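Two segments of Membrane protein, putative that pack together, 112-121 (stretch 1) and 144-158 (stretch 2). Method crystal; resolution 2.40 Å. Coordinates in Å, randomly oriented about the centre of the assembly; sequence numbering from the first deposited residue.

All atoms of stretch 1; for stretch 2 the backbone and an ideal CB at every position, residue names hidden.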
ATOM      1  N   HIS A 112       2.658  -4.851 -20.404  1.00 31.71           N
ATOM      2  CA  HIS A 112       1.614  -5.545 -19.652  1.00 30.70           C
ATOM      3  C   HIS A 112       1.851  -7.050 -19.701  1.00 29.49           C
ATOM      4  O   HIS A 112       1.942  -7.626 -20.769  1.00 28.17           O
ATOM      5  CB  HIS A 112       0.221  -5.181 -20.183  1.00 30.64           C
ATOM      6  CG  HIS A 112      -0.116  -3.733 -20.033  1.00 31.32           C
ATOM      7  ND1 HIS A 112      -0.131  -2.845 -21.093  1.00 35.39           N
ATOM      8  CD2 HIS A 112      -0.448  -3.015 -18.941  1.00 31.82           C
ATOM      9  CE1 HIS A 112      -0.466  -1.643 -20.657  1.00 35.17           C
ATOM     10  NE2 HIS A 112      -0.671  -1.720 -19.354  1.00 34.70           N
ATOM     11  N   ILE A 113       1.914  -7.675 -18.521  1.00 29.42           N
ATOM     12  CA  ILE A 113       2.328  -9.055 -18.365  1.00 29.27           C
ATOM     13  C   ILE A 113       1.258  -9.794 -17.617  1.00 29.82           C
ATOM     14  O   ILE A 113       0.938  -9.435 -16.480  1.00 30.18           O
ATOM     15  CB  ILE A 113       3.649  -9.172 -17.570  1.00 29.60           C
ATOM     16  CG1 ILE A 113       4.758  -8.331 -18.243  1.00 29.93           C
ATOM     17  CG2 ILE A 113       4.057 -10.669 -17.381  1.00 28.03           C
ATOM     18  CD1 ILE A 113       5.085  -7.111 -17.402  1.00 31.23           C
ATOM     19  N   PRO A 114       0.709 -10.857 -18.228  1.00 30.23           N
ATOM     20  CA  PRO A 114      -0.333 -11.618 -17.546  1.00 30.59           C
ATOM     21  C   PRO A 114       0.180 -12.278 -16.280  1.00 31.22           C
ATOM     22  O   PRO A 114       1.380 -12.655 -16.182  1.00 31.09           O
ATOM     23  CB  PRO A 114      -0.746 -12.672 -18.587  1.00 31.20           C
ATOM     24  CG  PRO A 114      -0.301 -12.155 -19.874  1.00 30.26           C
ATOM     25  CD  PRO A 114       1.001 -11.426 -19.548  1.00 29.86           C
ATOM     26  N   ILE A 115      -0.705 -12.365 -15.294  1.00 32.03           N
ATOM     27  CA  ILE A 115      -0.372 -13.008 -14.020  1.00 32.58           C
ATOM     28  C   ILE A 115      -1.191 -14.310 -13.996  1.00 34.35           C
ATOM     29  O   ILE A 115      -2.425 -14.298 -13.914  1.00 34.40           O
ATOM     30  CB  ILE A 115      -0.662 -12.114 -12.823  1.00 32.01           C
ATOM     31  CG1 ILE A 115       0.234 -10.880 -12.810  1.00 29.85           C
ATOM     32  CG2 ILE A 115      -0.505 -12.899 -11.496  1.00 31.94           C
ATOM     33  CD1 ILE A 115      -0.175  -9.895 -11.672  1.00 30.96           C
ATOM     34  N   SER A 116      -0.488 -15.419 -14.160  1.00 36.05           N
ATOM     35  CA  SER A 116      -1.117 -16.714 -14.241  1.00 38.32           C
ATOM     36  C   SER A 116      -0.172 -17.771 -13.732  1.00 39.93           C
ATOM     37  O   SER A 116       1.051 -17.682 -13.858  1.00 39.58           O
ATOM     38  CB  SER A 116      -1.476 -17.066 -15.685  1.00 38.30           C
ATOM     39  OG  SER A 116      -0.340 -16.891 -16.519  1.00 39.91           O
ATOM     40  N   ARG A 117      -0.768 -18.790 -13.157  1.00 41.87           N
ATOM     41  CA  ARG A 117      -0.052 -20.016 -12.945  1.00 43.38           C
ATOM     42  C   ARG A 117       0.147 -20.698 -14.320  1.00 43.15           C
ATOM     43  O   ARG A 117      -0.687 -20.558 -15.233  1.00 42.42           O
ATOM     44  CB  ARG A 117      -0.846 -20.865 -11.976  1.00 44.26           C
ATOM     45  CG  ARG A 117      -0.066 -21.938 -11.355  1.00 49.38           C
ATOM     46  CD  ARG A 117       0.914 -21.441 -10.306  1.00 53.58           C
ATOM     47  NE  ARG A 117       1.548 -22.602  -9.651  1.00 56.16           N
ATOM     48  CZ  ARG A 117       2.489 -23.388 -10.200  1.00 57.35           C
ATOM     49  NH1 ARG A 117       2.945 -23.159 -11.439  1.00 57.01           N
ATOM     50  NH2 ARG A 117       2.994 -24.415  -9.498  1.00 57.10           N
ATOM     51  N   LYS A 118       1.282 -21.391 -14.466  1.00 43.11           N
ATOM     52  CA  LYS A 118       1.607 -22.168 -15.679  1.00 43.14           C
ATOM     53  C   LYS A 118       0.454 -23.062 -16.150  1.00 42.85           C
ATOM     54  O   LYS A 118       0.030 -23.956 -15.425  1.00 42.15           O
ATOM     55  CB  LYS A 118       2.837 -23.060 -15.425  1.00 43.23           C
ATOM     56  CG  LYS A 118       3.408 -23.734 -16.683  1.00 43.41           C
ATOM     57  CD  LYS A 118       4.817 -24.365 -16.440  1.00 43.41           C
ATOM     58  CE  LYS A 118       4.796 -25.881 -16.158  1.00 43.48           C
ATOM     59  NZ  LYS A 118       6.155 -26.412 -15.711  1.00 42.82           N
ATOM     60  N   GLY A 119      -0.031 -22.819 -17.369  1.00 42.74           N
ATOM     61  CA  GLY A 119      -1.120 -23.619 -17.959  1.00 42.49           C
ATOM     62  C   GLY A 119      -2.528 -23.239 -17.505  1.00 42.47           C
ATOM     63  O   GLY A 119      -3.483 -23.972 -17.760  1.00 41.92           O
ATOM     64  N   GLU A 120      -2.656 -22.104 -16.811  1.00 42.24           N
ATOM     65  CA  GLU A 120      -3.934 -21.672 -16.266  1.00 42.21           C
ATOM     66  C   GLU A 120      -4.280 -20.292 -16.722  1.00 40.45           C
ATOM     67  O   GLU A 120      -3.396 -19.513 -17.002  1.00 40.07           O
ATOM     68  CB  GLU A 120      -3.911 -21.651 -14.746  1.00 42.27           C
ATOM     69  CG  GLU A 120      -4.211 -22.980 -14.156  1.00 44.47           C
ATOM     70  CD  GLU A 120      -3.864 -23.041 -12.689  1.00 44.65           C
ATOM     71  OE1 GLU A 120      -4.133 -22.016 -11.988  1.00 50.53           O
ATOM     72  OE2 GLU A 120      -3.314 -24.091 -12.268  1.00 45.25           O
ATOM     73  N   PRO A 121      -5.585 -19.986 -16.743  1.00 39.25           N
ATOM     74  CA  PRO A 121      -6.014 -18.708 -17.234  1.00 38.38           C
ATOM     75  C   PRO A 121      -5.538 -17.610 -16.284  1.00 37.46           C
ATOM     76  O   PRO A 121      -5.550 -17.799 -15.082  1.00 37.47           O
ATOM     77  CB  PRO A 121      -7.557 -18.811 -17.272  1.00 38.68           C
ATOM     78  CG  PRO A 121      -7.924 -20.204 -16.798  1.00 38.80           C
ATOM     79  CD  PRO A 121      -6.704 -20.840 -16.257  1.00 39.21           C
ATOM     80  N   UNK A 144      12.577 -11.668 -16.812  1.00 35.78           N
ATOM     81  CA  UNK A 144      12.537 -11.388 -15.405  1.00 35.92           C
ATOM     82  C   UNK A 144      11.125 -10.969 -14.963  1.00 35.72           C
ATOM     83  O   UNK A 144      10.660 -11.391 -13.904  1.00 34.97           O
ATOM     84  CB  UNK A 144      13.557 -10.300 -15.063  1.00 35.92           C
ATOM     85  N   UNK A 145      10.432 -10.192 -15.799  1.00 35.64           N
ATOM     86  CA  UNK A 145       9.054  -9.762 -15.482  1.00 35.02           C
ATOM     87  C   UNK A 145       8.077 -10.946 -15.414  1.00 34.95           C
ATOM     88  O   UNK A 145       7.211 -11.013 -14.545  1.00 33.19           O
ATOM     89  CB  UNK A 145       8.567  -8.758 -16.528  1.00 35.02           C
ATOM     90  N   UNK A 146       8.248 -11.880 -16.334  1.00 35.32           N
ATOM     91  CA  UNK A 146       7.449 -13.080 -16.338  1.00 36.87           C
ATOM     92  C   UNK A 146       7.783 -13.920 -15.121  1.00 35.81           C
ATOM     93  O   UNK A 146       6.906 -14.586 -14.569  1.00 35.46           O
ATOM     94  CB  UNK A 146       7.668 -13.875 -17.626  1.00 36.87           C
ATOM     95  N   UNK A 147       9.031 -13.882 -14.671  1.00 35.86           N
ATOM     96  CA  UNK A 147       9.357 -14.615 -13.426  1.00 36.14           C
ATOM     97  C   UNK A 147       8.676 -13.912 -12.240  1.00 35.94           C
ATOM     98  O   UNK A 147       7.990 -14.543 -11.421  1.00 36.87           O
ATOM     99  CB  UNK A 147      10.870 -14.689 -13.211  1.00 36.14           C
ATOM    100  N   UNK A 148       8.842 -12.605 -12.163  1.00 35.00           N
ATOM    101  CA  UNK A 148       8.151 -11.856 -11.139  1.00 35.02           C
ATOM    102  C   UNK A 148       6.630 -12.243 -11.159  1.00 35.14           C
ATOM    103  O   UNK A 148       6.023 -12.501 -10.109  1.00 35.46           O
ATOM    104  CB  UNK A 148       8.352 -10.355 -11.359  1.00 35.02           C
ATOM    105  N   UNK A 149       6.041 -12.300 -12.361  1.00 34.50           N
ATOM    106  CA  UNK A 149       4.579 -12.443 -12.535  1.00 34.19           C
ATOM    107  C   UNK A 149       4.120 -13.824 -12.050  1.00 34.22           C
ATOM    108  O   UNK A 149       3.025 -13.966 -11.434  1.00 33.85           O
ATOM    109  CB  UNK A 149       4.186 -12.242 -14.000  1.00 34.19           C
ATOM    110  N   UNK A 150       4.969 -14.830 -12.315  1.00 34.24           N
ATOM    111  CA  UNK A 150       4.711 -16.183 -11.863  1.00 33.76           C
ATOM    112  C   UNK A 150       4.750 -16.343 -10.352  1.00 33.78           C
ATOM    113  O   UNK A 150       3.974 -17.125  -9.777  1.00 32.52           O
ATOM    114  CB  UNK A 150       5.726 -17.134 -12.499  1.00 33.76           C
ATOM    115  N   UNK A 151       5.662 -15.606  -9.713  1.00 34.26           N
ATOM    116  CA  UNK A 151       5.812 -15.646  -8.248  1.00 34.85           C
ATOM    117  C   UNK A 151       4.651 -14.902  -7.562  1.00 35.00           C
ATOM    118  O   UNK A 151       4.201 -15.316  -6.477  1.00 34.97           O
ATOM    119  CB  UNK A 151       7.150 -15.032  -7.833  1.00 34.85           C
ATOM    120  N   UNK A 152       4.147 -13.842  -8.222  1.00 34.88           N
ATOM    121  CA  UNK A 152       2.902 -13.200  -7.803  1.00 34.65           C
ATOM    122  C   UNK A 152       1.712 -14.146  -7.971  1.00 34.19           C
ATOM    123  O   UNK A 152       0.899 -14.294  -7.065  1.00 33.98           O
ATOM    124  CB  UNK A 152       2.671 -11.916  -8.603  1.00 34.65           C
ATOM    125  N   UNK A 153       1.601 -14.772  -9.130  1.00 34.62           N
ATOM    126  CA  UNK A 153       0.515 -15.728  -9.363  1.00 35.58           C
ATOM    127  C   UNK A 153       0.475 -16.809  -8.263  1.00 36.73           C
ATOM    128  O   UNK A 153      -0.607 -17.203  -7.732  1.00 35.94           O
ATOM    129  CB  UNK A 153       0.678 -16.381 -10.737  1.00 35.58           C
ATOM    130  N   UNK A 154       1.661 -17.274  -7.902  1.00 37.73           N
ATOM    131  CA  UNK A 154       1.737 -18.289  -6.887  1.00 39.08           C
ATOM    132  C   UNK A 154       1.190 -17.792  -5.559  1.00 39.46           C
ATOM    133  O   UNK A 154       0.381 -18.486  -4.914  1.00 39.55           O
ATOM    134  CB  UNK A 154       3.183 -18.761  -6.724  1.00 39.08           C
ATOM    135  N   UNK A 155       1.637 -16.595  -5.161  1.00 39.66           N
ATOM    136  CA  UNK A 155       1.270 -16.009  -3.873  1.00 39.58           C
ATOM    137  C   UNK A 155      -0.240 -15.774  -3.764  1.00 40.41           C
ATOM    138  O   UNK A 155      -0.828 -15.967  -2.700  1.00 41.01           O
ATOM    139  CB  UNK A 155       2.018 -14.691  -3.665  1.00 39.58           C
ATOM    140  N   UNK A 156      -0.876 -15.342  -4.853  1.00 41.18           N
ATOM    141  CA  UNK A 156      -2.334 -15.115  -4.855  1.00 41.63           C
ATOM    142  C   UNK A 156      -3.103 -16.426  -4.635  1.00 42.49           C
ATOM    143  O   UNK A 156      -3.959 -16.533  -3.731  1.00 42.67           O
ATOM    144  CB  UNK A 156      -2.769 -14.473  -6.174  1.00 41.63           C
ATOM    145  N   UNK A 157      -2.801 -17.406  -5.482  1.00 43.35           N
ATOM    146  CA  UNK A 157      -3.344 -18.746  -5.363  1.00 44.07           C
ATOM    147  C   UNK A 157      -3.211 -19.303  -3.934  1.00 44.75           C
ATOM    148  O   UNK A 157      -4.161 -19.906  -3.428  1.00 44.28           O
ATOM    149  CB  UNK A 157      -2.642 -19.675  -6.356  1.00 44.07           C
ATOM    150  N   UNK A 158      -2.057 -19.097  -3.284  1.00 45.60           N
ATOM    151  CA  UNK A 158      -1.904 -19.478  -1.868  1.00 46.08           C
ATOM    152  C   UNK A 158      -3.138 -19.010  -1.077  1.00 46.29           C
ATOM    153  O   UNK A 158      -3.715 -19.775  -0.327  1.00 46.73           O
ATOM    154  CB  UNK A 158      -0.627 -18.877  -1.277  1.00 46.08           C
TER

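Stretch 2 is helical throughout, and its axis passes 7.8 Å from that of strand 112-115 at 33°, both running the same way. One helical face must therefore meet the strand and the loop that follows it.

Positions 144, 147, 148, 151, 155 and 158 have no atom of stretch 1 within 5.5 Å of the ideal CB, so this contact leaves them open to almost any helix-compatible residue. They are Leu-144, Ser-147, Leu-148, Gln-151, Ala-155 and Ile-158.

Position 145 points toward stretch 1, its ideal CB 3.9 Å from Ile-113 CD1. An apolar side chain of moderate size suits it. Leu-145 is there, and makes that apolar contact.

At 146 the bond runs sideways, with Ile-113 CG2 4.8 Å from the ideal CB; a long chain with an aliphatic stem could graze it and carry a polar end onward. Glu-146 does so, its CG 4.2 Å from Ile-113 CG2.

Position 149 is tight: the ideal CB lies 3.6 Å from Pro-114 O and 3.7 Å from Ile-113 CG2, and the CA is 5.2 Å from Ile-115 CA. Something small is favoured. Ala-149 puts its CB 3.7 Å from Ile-113 CG2 and 3.5 Å from Pro-114 O.

The ideal CB at 150 points away and has room, 4.9 Å from Ser-116 O, with ordinary helical angles. Glycine is not required here; alanine or serine would also suit. The residue is Gly-150.

Position 152 points sideways past Ile-115 CG2, 4.4 Å from the ideal CB, so an apolar side chain fits. Leu-152 CB lies 4.4 Å from Ile-115 CG2.

Position 153 repeats the close approach of 149 one turn on. Its ideal CB is 3.4 Å from Ser-116 O and 3.8 Å from Ile-115 CG2, again favouring a small side chain. Ala-153 brings its CB 3.4 Å from Ser-116 C and 3.7 Å from Ile-115 CG2.

At 154 the bond runs sideways, its ideal CB 5.0 Å from Arg-117 CD, inviting a long acceptor or acid. Gln-154 bends back to set OE1 3.0 Å from Arg-117 NE.

Position 156 points toward stretch 1 but finds nothing near; many residues would do, and Val-156 makes no contact.

Position 157 also starts far off, but a long chain could reach Arg-117 and Glu-120. An acid would answer the first, a base the second. Lys-157 makes a long salt bridge, NZ to Glu-120 OE2 at 3.9 Å, while tolerating Arg-117 NE 3.4 Å from the same NZ.

Stretch 2 144-158: LLESLAGQLAQAVKI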
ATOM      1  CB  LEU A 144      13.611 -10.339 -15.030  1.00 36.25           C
ATOM      2  CG  LEU A 144      13.599  -9.800 -13.585  1.00 37.03           C
ATOM      3  CD1 LEU A 144      14.997  -9.675 -12.953  1.00 39.36           C
ATOM      4  CD2 LEU A 144      12.868  -8.442 -13.484  1.00 35.88           C
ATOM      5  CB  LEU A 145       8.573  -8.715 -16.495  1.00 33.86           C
ATOM      6  CG  LEU A 145       9.382  -7.425 -16.391  1.00 33.94           C
ATOM      7  CD1 LEU A 145       9.102  -6.508 -17.576  1.00 29.59           C
ATOM      8  CD2 LEU A 145       9.209  -6.708 -14.987  1.00 31.78           C
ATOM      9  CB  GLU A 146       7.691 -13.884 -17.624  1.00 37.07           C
ATOM     10  CG  GLU A 146       7.090 -13.214 -18.819  1.00 37.63           C
ATOM     11  CD  GLU A 146       7.209 -14.053 -20.098  1.00 40.98           C
ATOM     12  OE1 GLU A 146       8.344 -14.106 -20.692  1.00 43.96           O
ATOM     13  OE2 GLU A 146       6.141 -14.633 -20.515  1.00 44.97           O
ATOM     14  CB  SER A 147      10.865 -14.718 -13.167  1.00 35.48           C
ATOM     15  OG  SER A 147      11.463 -15.635 -14.040  1.00 35.12           O
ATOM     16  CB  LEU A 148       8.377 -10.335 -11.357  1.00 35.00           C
ATOM     17  CG  LEU A 148       8.174  -9.292 -10.203  1.00 35.54           C
ATOM     18  CD1 LEU A 148       7.814  -7.946 -10.750  1.00 31.99           C
ATOM     19  CD2 LEU A 148       7.217  -9.664  -9.035  1.00 33.81           C
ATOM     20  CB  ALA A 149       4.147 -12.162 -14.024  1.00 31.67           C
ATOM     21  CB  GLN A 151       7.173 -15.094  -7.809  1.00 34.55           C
ATOM     22  CG  GLN A 151       8.382 -15.959  -8.294  1.00 36.82           C
ATOM     23  CD  GLN A 151       9.610 -15.866  -7.378  1.00 37.35           C
ATOM     24  OE1 GLN A 151      10.682 -16.478  -7.638  1.00 39.42           O
ATOM     25  NE2 GLN A 151       9.461 -15.102  -6.289  1.00 38.28           N
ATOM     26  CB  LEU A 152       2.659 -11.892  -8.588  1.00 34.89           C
ATOM     27  CG  LEU A 152       3.602 -10.711  -8.251  1.00 34.39           C
ATOM     28  CD1 LEU A 152       3.625  -9.727  -9.427  1.00 31.55           C
ATOM     29  CD2 LEU A 152       3.193 -10.031  -6.945  1.00 27.47           C
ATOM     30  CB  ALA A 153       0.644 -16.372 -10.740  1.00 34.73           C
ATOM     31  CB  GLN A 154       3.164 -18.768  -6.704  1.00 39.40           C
ATOM     32  CG  GLN A 154       3.250 -19.980  -5.827  1.00 41.70           C
ATOM     33  CD  GLN A 154       2.438 -21.134  -6.377  1.00 44.33           C
ATOM     34  OE1 GLN A 154       2.983 -21.991  -7.081  1.00 46.75           O
ATOM     35  NE2 GLN A 154       1.122 -21.156  -6.083  1.00 43.59           N
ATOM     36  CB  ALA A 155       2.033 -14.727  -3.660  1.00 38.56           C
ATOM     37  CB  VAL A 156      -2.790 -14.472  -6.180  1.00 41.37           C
ATOM     38  CG1 VAL A 156      -4.300 -14.479  -6.296  1.00 41.42           C
ATOM     39  CG2 VAL A 156      -2.243 -13.044  -6.287  1.00 41.73           C
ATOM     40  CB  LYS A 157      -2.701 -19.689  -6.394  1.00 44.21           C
ATOM     41  CG  LYS A 157      -3.634 -20.032  -7.589  1.00 44.98           C
ATOM     42  CD  LYS A 157      -2.971 -20.985  -8.652  1.00 45.32           C
ATOM     43  CE  LYS A 157      -2.931 -22.473  -8.258  1.00 44.45           C
ATOM     44  NZ  LYS A 157      -1.749 -23.090  -8.874  1.00 42.74           N
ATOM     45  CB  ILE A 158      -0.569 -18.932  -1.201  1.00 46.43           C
ATOM     46  CG1 ILE A 158       0.650 -19.794  -1.589  1.00 47.49           C
ATOM     47  CG2 ILE A 158      -0.670 -18.942   0.356  1.00 46.20           C
ATOM     48  CD1 ILE A 158       1.950 -18.985  -1.815  1.00 46.79           C
TER
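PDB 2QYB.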